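Long-range contacts in cytoplasmic protein (Cryptococcus neoformans var. grubii serotype A, PDB 7LPO), which probably hydrolyses the beta-glucosidic bond of steryl glucosides, as a sterylglucosidase of glycoside hydrolase family 5: residues Arg304-Gly308 with Pro333-Trp339; Glu422-Gln428 with Arg446-His452; Tyr546-Gln550 with Arg660-Ala664; Gly648-Pro652 with Ala728-Leu732; Tyr669-Val674 with Val705-Ile709. All blocks are in the same frame, centred on the assembly; numbering follows the deposited sequence.

The centre of contact 2 lies nearest the middle, about 13 Å from the centre of the chain. It pairs two parallel strands of the TIM barrel, and the side chain of His452 comes within about 5 Å of a bound Tris molecule. Contact 5 belongs to the same extended sheet, with nearest atoms about 14 Å from contact 2. Contacts 3, 4 and 5 cluster around the C-terminal beta domain. Nearest atoms are about 8 Å apart for contacts 3 and 4 and about 7 Å for contacts 4 and 5. Helix 662-665 of contact 3 leads into strand 669-673 of contact 5. Contact 1 stands apart, with its centre about 63 Å from that of contact 4, across the molecule.

Contact 1 of 5, residues Arg304-Gly308 with Pro333-Trp339; sequences RLGMG and PKGVKLW
Two backbone hydrogen bonds tie the end of helix 299-306 to the loop after strand 322-331. Leu338 N donates to Gly306 O at 2.9 Å, and Gly335 N donates to Gly308 O at 3.1 Å. CA atoms pair Gly306 with Leu338 (4.9 Å), Met307 with Lys337 (4.8 Å) and Gly308 with Gly335 (4.0 Å). Pro333 to Val336 form a type I' turn. Gly308 has phi/psi of 86/8, a positive phi that favours glycine. Its CA lies 3.0 Å from Val336 O. A CB here would point toward the other segment and clash with Gly335 C. Leu305 (m, t) packs CD2 on Pro333 CD at 3.9 Å. Met307 is m at all three chi angles. Its CE lies 3.6 Å from Lys337 CE, and its SD lies 3.9 Å from Trp339 CD1, an oblique Met-aromatic contact. Trp339 has chi1 near -49° and chi2 near 104°. The helix ends in a Schellman motif: Gly308, the C-prime residue, donates its N to Leu305 O at 2.8 Å.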
# COMPACT_ATOMS: atom_id res chain seq x y z
N ARG A 304 19.73 -19.66 -14.83
CA ARG A 304 20.94 -20.47 -14.69
C ARG A 304 21.29 -20.66 -13.22
O ARG A 304 21.68 -21.76 -12.80
CB ARG A 304 22.11 -19.82 -15.41
CG ARG A 304 22.00 -19.82 -16.93
CD ARG A 304 22.95 -18.81 -17.51
NE ARG A 304 22.84 -18.67 -18.95
CZ ARG A 304 23.21 -17.60 -19.63
NH1 ARG A 304 23.72 -16.55 -18.99
NH2 ARG A 304 23.07 -17.56 -20.95
N LEU A 305 21.17 -19.60 -12.43
CA LEU A 305 21.39 -19.72 -10.99
C LEU A 305 20.41 -20.70 -10.37
O LEU A 305 20.77 -21.49 -9.49
CB LEU A 305 21.27 -18.35 -10.33
CG LEU A 305 22.42 -17.36 -10.57
CD1 LEU A 305 22.05 -15.96 -10.05
CD2 LEU A 305 23.69 -17.83 -9.92
N GLY A 306 19.15 -20.65 -10.79
CA GLY A 306 18.15 -21.56 -10.27
C GLY A 306 18.39 -23.01 -10.63
O GLY A 306 17.76 -23.89 -10.04
N MET A 307 19.25 -23.27 -11.61
CA MET A 307 19.72 -24.61 -11.93
C MET A 307 21.08 -24.89 -11.28
O MET A 307 21.74 -25.87 -11.64
CB MET A 307 19.80 -24.80 -13.44
CG MET A 307 18.45 -25.04 -14.11
SD MET A 307 17.55 -26.48 -13.46
CE MET A 307 18.71 -27.80 -13.82
N GLY A 308 21.51 -24.06 -10.34
CA GLY A 308 22.69 -24.33 -9.56
C GLY A 308 23.99 -23.87 -10.18
O GLY A 308 25.06 -24.22 -9.65
N PRO A 333 25.58 -21.01 -6.37
CA PRO A 333 24.72 -21.95 -5.63
C PRO A 333 25.37 -23.29 -5.36
O PRO A 333 24.83 -24.06 -4.56
CB PRO A 333 23.48 -22.10 -6.53
CG PRO A 333 23.57 -20.99 -7.53
CD PRO A 333 25.02 -20.70 -7.70
N LYS A 334 26.47 -23.59 -6.04
CA LYS A 334 27.20 -24.85 -5.87
C LYS A 334 26.29 -26.05 -6.11
O LYS A 334 26.24 -27.00 -5.32
CB LYS A 334 27.84 -24.93 -4.49
CG LYS A 334 28.94 -23.90 -4.28
CD LYS A 334 28.93 -23.34 -2.87
CE LYS A 334 30.33 -23.36 -2.27
NZ LYS A 334 31.14 -22.17 -2.70
N GLY A 335 25.58 -26.02 -7.24
CA GLY A 335 24.75 -27.12 -7.65
C GLY A 335 23.38 -27.16 -7.02
O GLY A 335 22.53 -27.93 -7.48
N VAL A 336 23.12 -26.36 -5.99
CA VAL A 336 21.80 -26.32 -5.38
C VAL A 336 20.82 -25.70 -6.37
O VAL A 336 21.12 -24.70 -7.02
CB VAL A 336 21.83 -25.54 -4.05
CG1 VAL A 336 20.43 -25.27 -3.57
CG2 VAL A 336 22.63 -26.32 -3.00
N LYS A 337 19.65 -26.32 -6.49
CA LYS A 337 18.64 -25.90 -7.45
C LYS A 337 17.42 -25.36 -6.74
O LYS A 337 17.06 -25.82 -5.65
CB LYS A 337 18.23 -27.07 -8.36
CG LYS A 337 19.37 -27.57 -9.23
CD LYS A 337 18.97 -28.78 -10.04
CE LYS A 337 20.16 -29.30 -10.83
NZ LYS A 337 19.91 -30.64 -11.44
N LEU A 338 16.79 -24.36 -7.36
CA LEU A 338 15.59 -23.77 -6.77
C LEU A 338 14.42 -24.74 -6.77
O LEU A 338 13.53 -24.65 -5.92
CB LEU A 338 15.20 -22.50 -7.54
CG LEU A 338 13.87 -21.87 -7.15
CD1 LEU A 338 13.96 -21.31 -5.73
CD2 LEU A 338 13.45 -20.78 -8.13
N TRP A 339 14.42 -25.69 -7.69
CA TRP A 339 13.23 -26.46 -8.01
C TRP A 339 13.12 -27.69 -7.13
O TRP A 339 14.09 -28.44 -6.97
CB TRP A 339 13.26 -26.85 -9.48
CG TRP A 339 13.57 -25.66 -10.32
CD1 TRP A 339 14.75 -25.36 -10.92
CD2 TRP A 339 12.67 -24.59 -10.64
NE1 TRP A 339 14.64 -24.18 -11.61
CE2 TRP A 339 13.38 -23.67 -11.44
CE3 TRP A 339 11.34 -24.31 -10.31
CZ2 TRP A 339 12.80 -22.50 -11.92
CZ3 TRP A 339 10.76 -23.14 -10.79
CH2 TRP A 339 11.50 -22.25 -11.58

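Contact 2 of 5, residues Glu422-Gln428 with Arg446-His452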
# COMPACT_ATOMS: atom_id res chain seq x y z
N GLU A 422 -23.07 -3.64 -1.93
CA GLU A 422 -22.85 -2.21 -2.11
C GLU A 422 -21.37 -1.83 -2.04
O GLU A 422 -21.05 -0.66 -1.80
CB GLU A 422 -23.63 -1.42 -1.07
CG GLU A 422 -25.13 -1.65 -1.08
CD GLU A 422 -25.79 -1.09 -2.33
OE1 GLU A 422 -25.10 -0.44 -3.14
OE2 GLU A 422 -27.00 -1.32 -2.49
N SER A 423 -20.47 -2.79 -2.23
CA SER A 423 -19.06 -2.52 -2.04
C SER A 423 -18.55 -1.51 -3.05
O SER A 423 -18.85 -1.58 -4.25
CB SER A 423 -18.24 -3.80 -2.15
OG SER A 423 -16.85 -3.50 -2.07
N ILE A 424 -17.76 -0.56 -2.56
CA ILE A 424 -16.95 0.28 -3.43
C ILE A 424 -15.75 -0.53 -3.89
O ILE A 424 -15.05 -1.14 -3.07
CB ILE A 424 -16.53 1.57 -2.71
CG1 ILE A 424 -17.77 2.42 -2.38
CG2 ILE A 424 -15.58 2.37 -3.57
CD1 ILE A 424 -17.49 3.58 -1.45
N HIS A 425 -15.51 -0.56 -5.19
CA HIS A 425 -14.30 -1.16 -5.74
C HIS A 425 -13.18 -0.13 -5.71
O HIS A 425 -13.21 0.86 -6.44
CB HIS A 425 -14.55 -1.64 -7.16
CG HIS A 425 -15.41 -2.86 -7.25
ND1 HIS A 425 -15.37 -3.86 -6.29
CD2 HIS A 425 -16.33 -3.24 -8.16
CE1 HIS A 425 -16.23 -4.80 -6.63
NE2 HIS A 425 -16.83 -4.45 -7.75
N PHE A 426 -12.21 -0.36 -4.83
CA PHE A 426 -11.00 0.45 -4.78
C PHE A 426 -10.00 -0.18 -5.74
O PHE A 426 -9.46 -1.26 -5.48
CB PHE A 426 -10.46 0.55 -3.36
CG PHE A 426 -11.30 1.41 -2.46
CD1 PHE A 426 -11.08 2.77 -2.37
CD2 PHE A 426 -12.33 0.86 -1.71
CE1 PHE A 426 -11.85 3.56 -1.55
CE2 PHE A 426 -13.11 1.65 -0.87
CZ PHE A 426 -12.87 3.00 -0.79
N ILE A 427 -9.79 0.49 -6.87
CA ILE A 427 -9.07 -0.08 -8.00
C ILE A 427 -7.61 0.33 -7.89
O ILE A 427 -7.28 1.51 -8.08
CB ILE A 427 -9.69 0.36 -9.34
CG1 ILE A 427 -11.09 -0.24 -9.47
CG2 ILE A 427 -8.81 -0.07 -10.49
CD1 ILE A 427 -12.08 0.69 -10.11
N GLN A 428 -6.75 -0.63 -7.59
CA GLN A 428 -5.32 -0.39 -7.42
C GLN A 428 -4.62 -1.05 -8.60
O GLN A 428 -4.30 -2.24 -8.55
CB GLN A 428 -4.80 -0.94 -6.10
CG GLN A 428 -3.44 -0.40 -5.71
CD GLN A 428 -2.73 -1.28 -4.70
OE1 GLN A 428 -1.52 -1.50 -4.78
NE2 GLN A 428 -3.48 -1.80 -3.74
N ARG A 446 -19.86 2.58 -8.73
CA ARG A 446 -19.49 2.51 -7.32
C ARG A 446 -18.04 2.05 -7.23
O ARG A 446 -17.73 0.90 -6.90
CB ARG A 446 -20.42 1.58 -6.55
CG ARG A 446 -20.29 1.70 -5.05
CD ARG A 446 -21.64 1.60 -4.35
NE ARG A 446 -21.44 1.69 -2.90
CZ ARG A 446 -21.24 2.83 -2.25
NH1 ARG A 446 -21.23 3.97 -2.93
NH2 ARG A 446 -21.04 2.83 -0.94
N ALA A 447 -17.13 2.99 -7.49
CA ALA A 447 -15.71 2.68 -7.57
C ALA A 447 -14.89 3.90 -7.20
O ALA A 447 -15.40 5.02 -7.13
CB ALA A 447 -15.34 2.18 -8.97
N CYS A 448 -13.60 3.67 -6.97
CA CYS A 448 -12.66 4.71 -6.57
C CYS A 448 -11.28 4.23 -6.96
O CYS A 448 -10.93 3.08 -6.69
CB CYS A 448 -12.75 4.99 -5.06
SG CYS A 448 -11.49 6.13 -4.38
N SER A 449 -10.50 5.08 -7.59
CA SER A 449 -9.13 4.76 -7.96
C SER A 449 -8.26 4.88 -6.71
O SER A 449 -8.39 5.84 -5.95
CB SER A 449 -8.65 5.71 -9.05
OG SER A 449 -7.36 5.35 -9.50
N SER A 450 -7.38 3.90 -6.49
CA SER A 450 -6.60 3.83 -5.25
C SER A 450 -5.12 3.58 -5.55
O SER A 450 -4.53 2.62 -5.05
CB SER A 450 -7.16 2.74 -4.33
OG SER A 450 -7.09 1.45 -4.91
N PRO A 451 -4.48 4.46 -6.31
CA PRO A 451 -3.04 4.32 -6.52
C PRO A 451 -2.26 4.59 -5.24
O PRO A 451 -2.74 5.21 -4.29
CB PRO A 451 -2.73 5.38 -7.58
CG PRO A 451 -3.71 6.50 -7.23
CD PRO A 451 -4.98 5.77 -6.77
N HIS A 452 -1.02 4.10 -5.22
CA HIS A 452 -0.06 4.47 -4.20
C HIS A 452 0.91 5.50 -4.76
O HIS A 452 1.14 5.57 -5.97
CB HIS A 452 0.71 3.24 -3.69
CG HIS A 452 -0.18 2.17 -3.13
ND1 HIS A 452 0.30 0.95 -2.72
CD2 HIS A 452 -1.51 2.15 -2.90
CE1 HIS A 452 -0.69 0.21 -2.28
NE2 HIS A 452 -1.81 0.91 -2.37
O HOH W 1 -6.53 3.12 -10.73
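Four backbone hydrogen bonds join the strands. His425 N donates to Arg446 O (3.2 Å), Cys448 N to His425 O (2.9 Å), Ile427 N to Cys448 O (2.8 Å) and Ser450 N to Ile427 O (2.9 Å). The pairing is parallel, with His425 opposite Ala447, Phe426 opposite Cys448 and Ile427 opposite Ser449. The short axes lie 18° apart. Arg446 adds a side-chain bond from NE to Glu422 O at 2.6 Å, while Ile424 CG1 covers one face of its guanidinium. A water bridges Ile427 O (3.2 Å) and Ser449 OG (2.7 Å).

Apolar packing follows the two faces of the sheet. Ile427 CD1 meets Ala447 CB at 3.8 Å on one. On the other, Phe426 CE1 lies 3.8 Å from Cys448 SG in an oblique sulfur-aromatic contact.

At the C-terminal ends, Gln428 OE1 sits over one face of the His452 ring, 3.1 Å from His452 CE1, without a hydrogen bond between them. Gln428 OE1 instead bonds Glu271 N, His452 ND1 bonds Glu271 OE2, and Ser450 OG bonds Asp267. The bound Tris is near His452. This is a beta-alpha-beta unit of the TIM barrel, with helix 440-443 between the strands. In such barrels the C-terminal strand ends carry the active-site pocket.

Contact 3 of 5, residues Tyr546-Gln550 with Arg660-Ala664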
# COMPACT_ATOMS: atom_id res chain seq x y z
N TYR A 546 13.18 15.88 14.83
CA TYR A 546 12.64 15.30 13.63
C TYR A 546 12.40 16.30 12.48
O TYR A 546 11.57 16.08 11.66
CB TYR A 546 11.34 14.59 13.96
CG TYR A 546 11.51 13.31 14.69
CD1 TYR A 546 11.83 12.16 14.01
CD2 TYR A 546 11.36 13.24 16.05
CE1 TYR A 546 11.99 10.98 14.66
CE2 TYR A 546 11.52 12.05 16.71
CZ TYR A 546 11.83 10.92 16.01
OH TYR A 546 11.98 9.75 16.62
N SER A 547 13.12 17.41 12.50
CA SER A 547 13.07 18.46 11.49
C SER A 547 13.05 17.90 10.07
O SER A 547 12.26 18.34 9.22
CB SER A 547 14.27 19.40 11.64
OG SER A 547 14.33 19.97 12.93
N SER A 548 13.98 16.99 9.76
CA SER A 548 14.05 16.46 8.40
C SER A 548 12.85 15.58 8.07
O SER A 548 12.27 15.69 6.98
CB SER A 548 15.35 15.67 8.21
OG SER A 548 16.43 16.56 8.05
N GLN A 549 12.46 14.70 8.99
CA GLN A 549 11.28 13.89 8.75
C GLN A 549 10.05 14.77 8.57
O GLN A 549 9.17 14.48 7.73
CB GLN A 549 11.08 12.92 9.91
CG GLN A 549 12.16 11.83 9.99
CD GLN A 549 13.39 12.24 10.79
OE1 GLN A 549 13.67 13.43 10.96
NE2 GLN A 549 14.13 11.25 11.29
N GLN A 550 9.99 15.88 9.31
CA GLN A 550 8.84 16.77 9.26
C GLN A 550 8.72 17.43 7.89
O GLN A 550 7.64 17.47 7.30
CB GLN A 550 8.97 17.82 10.35
CG GLN A 550 7.81 18.79 10.43
CD GLN A 550 7.79 19.55 11.73
OE1 GLN A 550 7.70 20.78 11.73
NE2 GLN A 550 7.88 18.85 12.85
N ARG A 660 6.00 11.08 15.99
CA ARG A 660 7.17 11.63 15.31
C ARG A 660 6.71 12.52 14.16
O ARG A 660 6.00 12.07 13.26
CB ARG A 660 8.09 10.52 14.79
CG ARG A 660 8.57 9.55 15.86
CD ARG A 660 7.65 8.34 15.96
NE ARG A 660 7.83 7.40 14.86
CZ ARG A 660 8.87 6.57 14.74
NH1 ARG A 660 9.85 6.60 15.65
NH2 ARG A 660 8.94 5.73 13.72
N ALA A 661 7.12 13.79 14.20
CA ALA A 661 6.76 14.77 13.17
C ALA A 661 5.25 14.94 13.07
O ALA A 661 4.70 15.09 11.97
CB ALA A 661 7.36 14.40 11.82
N VAL A 662 4.57 14.90 14.22
CA VAL A 662 3.13 15.07 14.27
C VAL A 662 2.70 16.37 13.59
O VAL A 662 1.62 16.44 12.99
CB VAL A 662 2.66 15.00 15.74
CG1 VAL A 662 3.07 16.26 16.50
CG2 VAL A 662 1.17 14.78 15.82
N ALA A 663 3.52 17.42 13.66
CA ALA A 663 3.13 18.68 13.05
C ALA A 663 2.86 18.53 11.56
O ALA A 663 2.07 19.29 10.99
CB ALA A 663 4.20 19.74 13.29
N ALA A 664 3.50 17.56 10.90
CA ALA A 664 3.35 17.43 9.46
C ALA A 664 2.19 16.52 9.06
O ALA A 664 1.54 16.78 8.05
CB ALA A 664 4.65 16.90 8.84
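Tyr546 stands at the N-cap position of helix 547-559, and its side chain points toward Arg660. The ring lies flat against the aliphatic part of that arginine. Arg660 CB sits 4.0 Å from the ring centroid and 12° off the normal, a CH-pi contact. Tyr546 OH reaches to 3.5 Å from Arg660 CG. The polar ends share an acid outside the two segments: Asp597 accepts a hydrogen bond from the tyrosine and forms a salt bridge with Arg660. Asp589 gives Arg660 a second salt bridge.

Tyr546 O accepts a hydrogen bond from Gln550 N at 2.8 Å, which closes the first helical turn. Here the N-terminal ends of two helices meet, 547-559 and the short 662-665. Helix 547-559 lies in the chain between the parallel strands 518-522 and 567-570 of the barrel sheet. The contact thus sets helix 662-665, which comes just before strand 669-673 of the C-terminal beta domain, against a helix of the TIM barrel.

Gln549 touches Ala661 through its CB, at 4.4 Å from Ala661 CB. Its amide turns elsewhere, to the carbonyl of Tyr526. Gln550 has the most surface covered. Its CA lies 3.8 Å from Ala661 CB, and Ala661 is itself the N-cap of helix 662-665. The extended t, t side chain of Gln550 runs along the alanines. Its NE2 comes within 3.8 Å of Ala663 CB, and Gln550 O lies 3.4 Å from Ala664 CB.

Contact 4 of 5, residues Gly648-Pro652 with Ala728-Leu732; sequences GDFSP and AQLSL
Leu730 has the most surface buried here, followed by Gly648 and Gln729. Neither segment contains a regular strand. The backbones come closest at Gly648 and Leu730, with their CA atoms 4.3 Å apart. Leu730 N donates a hydrogen bond to Gly648 O at 2.9 Å. In return Gly648 CA approaches Leu730 O at 3.4 Å in a nearly linear CA-H...O contact. Gly648 has phi/psi of -113/22, and a CB on it would run into Leu730 O.

Leu730 is extended (-67/139) and takes the m, t rotamer. Its side chain points toward segment 648-652. Leu730 CD1 lies 3.6 Å from Phe650 O and 3.7 Å from Phe650 CE1, oblique to the ring. Leu730 CD2 lies 4.0 Å from Pro652 CG. Phe650 has chi1 near 55° (p) and chi2 near 86°. Phe713 and Leu720 also touch Leu730.

Gln729 (-75/140) has chi1 near -116° and chi2 near -165°. Its CG lies 3.3 Å from Gly648 O. Its NE2 lies 3.3 Å from Asp649 N, but both are donors and no hydrogen bond forms.

Ser651 OG caps Thr653 N at the start of helix 652-656. Two irregular segments thus pack together through one backbone hydrogen bond and Leu730. They join the lead-in to helix 652-656 to the lead-in to strand 734-738 of the C-terminal beta domain.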
# COMPACT_ATOMS: atom_id res chain seq x y z
N GLY A 648 -12.14 18.63 23.98
CA GLY A 648 -10.78 18.89 24.42
C GLY A 648 -10.54 18.25 25.77
O GLY A 648 -9.63 18.64 26.51
N ASP A 649 -11.35 17.25 26.09
CA ASP A 649 -11.37 16.61 27.39
C ASP A 649 -10.31 15.53 27.55
O ASP A 649 -10.30 14.83 28.57
CB ASP A 649 -12.76 16.02 27.65
CG ASP A 649 -13.24 16.25 29.08
OD1 ASP A 649 -12.54 16.94 29.86
OD2 ASP A 649 -14.33 15.73 29.42
N PHE A 650 -9.42 15.36 26.57
CA PHE A 650 -8.29 14.45 26.68
C PHE A 650 -7.01 15.26 26.89
O PHE A 650 -6.99 16.48 26.77
CB PHE A 650 -8.17 13.56 25.44
CG PHE A 650 -8.08 14.32 24.15
CD1 PHE A 650 -6.87 14.77 23.67
CD2 PHE A 650 -9.22 14.57 23.41
CE1 PHE A 650 -6.79 15.46 22.48
CE2 PHE A 650 -9.15 15.27 22.22
CZ PHE A 650 -7.93 15.71 21.76
N SER A 651 -5.92 14.53 27.19
CA SER A 651 -4.62 15.10 27.49
C SER A 651 -3.82 15.33 26.22
O SER A 651 -3.94 14.56 25.26
CB SER A 651 -3.85 14.17 28.42
OG SER A 651 -2.51 14.58 28.56
N PRO A 652 -3.01 16.39 26.16
CA PRO A 652 -2.09 16.52 25.01
C PRO A 652 -1.20 15.30 24.83
O PRO A 652 -0.72 15.05 23.72
CB PRO A 652 -1.27 17.78 25.32
CG PRO A 652 -1.83 18.38 26.55
CD PRO A 652 -2.95 17.53 27.08
N ALA A 728 -7.62 23.50 32.03
CA ALA A 728 -6.65 22.48 31.63
C ALA A 728 -7.17 21.67 30.45
O ALA A 728 -6.45 20.81 29.91
CB ALA A 728 -6.33 21.57 32.81
N GLN A 729 -8.40 21.95 30.04
CA GLN A 729 -8.97 21.34 28.85
C GLN A 729 -8.38 21.97 27.61
O GLN A 729 -8.19 23.20 27.54
CB GLN A 729 -10.48 21.50 28.87
CG GLN A 729 -11.23 20.19 28.94
CD GLN A 729 -12.69 20.33 28.59
OE1 GLN A 729 -13.40 21.14 29.19
NE2 GLN A 729 -13.16 19.52 27.63
N LEU A 730 -8.11 21.15 26.59
CA LEU A 730 -7.59 21.65 25.33
C LEU A 730 -8.66 22.49 24.64
O LEU A 730 -9.85 22.15 24.65
CB LEU A 730 -7.15 20.50 24.44
CG LEU A 730 -5.92 19.76 24.95
CD1 LEU A 730 -5.63 18.51 24.13
CD2 LEU A 730 -4.72 20.69 24.93
N SER A 731 -8.25 23.60 24.05
CA SER A 731 -9.19 24.54 23.46
C SER A 731 -8.50 25.31 22.34
O SER A 731 -7.33 25.71 22.47
CB SER A 731 -9.75 25.49 24.52
OG SER A 731 -10.33 26.64 23.95
N LEU A 732 -9.23 25.50 21.24
CA LEU A 732 -8.70 26.24 20.11
C LEU A 732 -8.64 27.73 20.42
O LEU A 732 -9.54 28.30 21.04
CB LEU A 732 -9.57 26.02 18.87
CG LEU A 732 -9.55 24.64 18.23
CD1 LEU A 732 -10.54 24.61 17.05
CD2 LEU A 732 -8.19 24.26 17.75

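Contact 5 of 5, residues Tyr669-Val674 with Val705-Ile709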
# COMPACT_ATOMS: atom_id res chain seq x y z
N TYR A 669 -8.18 20.09 7.64
CA TYR A 669 -8.75 19.74 6.34
C TYR A 669 -10.26 19.67 6.47
O TYR A 669 -10.79 19.49 7.58
CB TYR A 669 -8.19 18.40 5.83
CG TYR A 669 -8.75 17.18 6.49
CD1 TYR A 669 -8.30 16.77 7.73
CD2 TYR A 669 -9.72 16.41 5.86
CE1 TYR A 669 -8.81 15.63 8.34
CE2 TYR A 669 -10.23 15.27 6.44
CZ TYR A 669 -9.77 14.89 7.69
OH TYR A 669 -10.29 13.76 8.27
N PRO A 670 -10.98 19.82 5.35
CA PRO A 670 -12.45 19.76 5.36
C PRO A 670 -12.98 18.33 5.29
O PRO A 670 -12.83 17.65 4.28
CB PRO A 670 -12.84 20.57 4.11
CG PRO A 670 -11.68 20.33 3.16
CD PRO A 670 -10.44 20.14 4.01
N VAL A 671 -13.63 17.90 6.37
CA VAL A 671 -14.19 16.55 6.41
C VAL A 671 -15.40 16.43 5.49
O VAL A 671 -15.60 15.39 4.85
CB VAL A 671 -14.56 16.19 7.87
CG1 VAL A 671 -15.31 14.89 7.90
CG2 VAL A 671 -13.31 16.12 8.73
N ALA A 672 -16.22 17.48 5.41
CA ALA A 672 -17.43 17.43 4.60
C ALA A 672 -17.76 18.84 4.15
O ALA A 672 -17.68 19.78 4.94
CB ALA A 672 -18.61 16.83 5.38
N THR A 673 -18.14 18.97 2.89
CA THR A 673 -18.24 20.27 2.26
C THR A 673 -19.52 20.40 1.46
O THR A 673 -19.85 19.52 0.65
CB THR A 673 -17.05 20.53 1.33
OG1 THR A 673 -15.85 20.65 2.11
CG2 THR A 673 -17.27 21.81 0.55
N VAL A 674 -20.23 21.51 1.67
CA VAL A 674 -21.33 21.91 0.81
C VAL A 674 -20.69 22.56 -0.41
O VAL A 674 -20.21 23.69 -0.34
CB VAL A 674 -22.30 22.85 1.52
CG1 VAL A 674 -23.31 23.39 0.52
CG2 VAL A 674 -22.99 22.12 2.67
N VAL A 705 -27.15 21.04 7.17
CA VAL A 705 -26.27 20.64 6.08
C VAL A 705 -25.28 21.78 5.87
O VAL A 705 -25.60 22.79 5.23
CB VAL A 705 -27.04 20.32 4.79
CG1 VAL A 705 -26.09 19.84 3.71
CG2 VAL A 705 -28.11 19.27 5.09
N TYR A 706 -24.07 21.61 6.39
CA TYR A 706 -23.06 22.65 6.40
C TYR A 706 -21.69 22.00 6.20
O TYR A 706 -21.55 20.77 6.21
CB TYR A 706 -23.10 23.43 7.72
CG TYR A 706 -23.17 22.48 8.88
CD1 TYR A 706 -22.01 21.93 9.40
CD2 TYR A 706 -24.39 22.08 9.40
CE1 TYR A 706 -22.06 21.03 10.44
CE2 TYR A 706 -24.45 21.16 10.45
CZ TYR A 706 -23.28 20.65 10.96
OH TYR A 706 -23.30 19.74 12.00
N THR A 707 -20.68 22.84 6.04
CA THR A 707 -19.31 22.39 5.90
C THR A 707 -18.67 22.20 7.27
O THR A 707 -18.84 23.02 8.17
CB THR A 707 -18.53 23.41 5.07
OG1 THR A 707 -19.11 23.50 3.76
CG2 THR A 707 -17.07 23.03 4.96
N GLU A 708 -17.93 21.10 7.41
CA GLU A 708 -17.24 20.75 8.64
C GLU A 708 -15.75 20.62 8.34
O GLU A 708 -15.36 19.93 7.39
CB GLU A 708 -17.75 19.44 9.24
CG GLU A 708 -19.20 19.46 9.66
CD GLU A 708 -19.66 18.14 10.26
OE1 GLU A 708 -19.20 17.80 11.38
OE2 GLU A 708 -20.48 17.44 9.62
N ILE A 709 -14.94 21.27 9.16
CA ILE A 709 -13.50 21.31 9.00
C ILE A 709 -12.87 20.86 10.30
O ILE A 709 -13.30 21.27 11.38
CB ILE A 709 -13.02 22.73 8.61
CG1 ILE A 709 -13.34 23.01 7.15
CG2 ILE A 709 -11.54 22.89 8.90
CD1 ILE A 709 -13.41 24.51 6.80
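A classic beta bulge interrupts this antiparallel pairing. Val671 and Ala672 both face Glu708, and both of their amides point to its carbonyl. Ala672 N donates to Glu708 O at 3.3 Å with good geometry. Val671 N donates to Glu708 O at 2.9 Å, but the angle is poor and the bond is weak. Val671 has the helix-like phi/psi of -71/-38 of a classic bulge's first residue, and the chain turns a corner at 671-672. The register shifts by one between Pro670, opposite Ile709, and Ala672, opposite Glu708.

Beyond the bulge, Glu708 N donates to Ala672 O at 2.8 Å, completing a hydrogen-bonded pair. Farther along, a side chain takes over from the backbone: Val674 N donates to Thr707 OG1 at 3.1 Å. That hydroxyl also bonds Tyr754.

Apolar contacts lie toward both ends. Pro670 CB meets Ile709 CG1 at 3.9 Å, with Tyr691 of strand 689-696 touching both residues. Val674 CG2 packs on Val705 CG1 at 4.0 Å. The carboxylate of Glu708 turns outside the two segments and forms a salt bridge with Arg34.

Strand 669-673 also pairs with strand 35-43, and strand 707-710 with strand 749-753. The bulged pair thus connects the C-terminal beta domain of this family 5 hydrolase to a strand from the N-terminal part of the chain.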